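Local coordinates for envelope glycoprotein (Bourbon virus, PDB 5ZKX) that drives fusion of the viral and host membranes as a class III fusion glycoprotein, here in its trimeric postfusion form, at the interface of chains A and B. Numbering follows the deposited sequence. Chains: chain A/B, Envelope glycoprotein.

The interface of chains A and B. Residues chain A 280-282; chain B 416-417, 420.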
# COMPACT_ATOMS: atom_id res chain seq x y z
N HIS A 280 5.73 4.32 8.28
CA HIS A 280 6.32 4.17 6.96
C HIS A 280 5.29 3.65 5.97
O HIS A 280 4.49 2.76 6.29
CB HIS A 280 7.52 3.23 7.01
CG HIS A 280 8.64 3.74 7.87
ND1 HIS A 280 9.68 2.93 8.28
CD2 HIS A 280 8.87 4.96 8.40
CE1 HIS A 280 10.51 3.64 9.03
NE2 HIS A 280 10.04 4.88 9.11
N ALA A 281 5.31 4.20 4.77
CA ALA A 281 4.34 3.83 3.75
C ALA A 281 4.75 2.54 3.06
O ALA A 281 5.90 2.10 3.12
CB ALA A 281 4.19 4.96 2.72
N ALA A 282 3.77 1.92 2.40
CA ALA A 282 4.02 0.72 1.62
C ALA A 282 4.27 1.10 0.17
O ALA A 282 3.58 1.96 -0.39
CB ALA A 282 2.83 -0.24 1.71
N GLY B 416 8.39 -1.54 2.23
CA GLY B 416 8.34 -0.09 2.28
C GLY B 416 9.15 0.56 1.17
O GLY B 416 9.55 -0.07 0.19
N VAL B 417 9.39 1.86 1.34
CA VAL B 417 10.06 2.67 0.32
C VAL B 417 11.50 2.94 0.74
O VAL B 417 11.89 2.77 1.89
CB VAL B 417 9.30 3.99 0.05
CG1 VAL B 417 7.88 3.69 -0.40
CG2 VAL B 417 9.31 4.88 1.28
N ASP B 420 12.40 5.72 3.37
CA ASP B 420 12.13 5.35 4.76
C ASP B 420 13.24 4.52 5.38
O ASP B 420 13.16 4.23 6.58
CB ASP B 420 10.81 4.57 4.84
CG ASP B 420 9.60 5.46 4.81
OD1 ASP B 420 9.72 6.66 5.13
OD2 ASP B 420 8.51 4.96 4.47
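A:His280 and A:Ala281 meet B:Asp420 and B:Gly416 as two loop segments: residues 280-282 of chain A run extended between helix 276-279 and the long helix 284-329, while B:Asp420 has near-helical torsions just ahead of helix 422-437 and B:Gly416 a positive phi. The protein belongs to the gp64 family of class III fusion glycoproteins, whose postfusion form is a trimer around a central bundle of long helices, and this patch lies just before the N-terminal end of helix 284-329 of chain A.

The imidazole of A:His280 and the carboxylate of B:Asp420 lie stacked, their planes 20° apart, as the two side chains pass in opposite directions. CB of B:Asp420, a methylene, sits over one face of the ring, 3.9 Å from the centroid and offset toward the rim, a CH-pi contact. The carboxyl carbon CG lies past the rim, beside the CG-CD2 edge, 3.6 Å from A:His280 CG. In both residues CG is anti to the carbonyl carbon; for A:His280, chi1 of -62° puts the ring beside the backbone N, and the second torsion turns its face to the aspartate. A flat aromatic ring suits this place because its face takes the methylene while the nearly parallel carboxylate slides past the rim toward the backbone.

One branch of the carboxylate, OD2, reaches back toward the chain A backbone, 3.2 Å from CB of A:His280. There it accepts a weak hydrogen bond from the amide N of A:Ala281 at 3.3 Å, bent to 136° at the hydrogen. A short acidic side chain suits this role, since one oxygen meets the amide while the methylene stays on the ring. The other branch, OD1, is 4.4 Å from A:His280 NE2, not a charge contact; the nearby carboxylate might favour a protonated histidine, though the charge is not seen.

Further along, CA of B:Gly416, lacking a side chain, comes to 3.4 Å from the carbonyl O of A:Ala281; its backbone shape is one that residues with a side chain rarely adopt. B:Val417 contributes little, its backbone N lying near that same carbonyl.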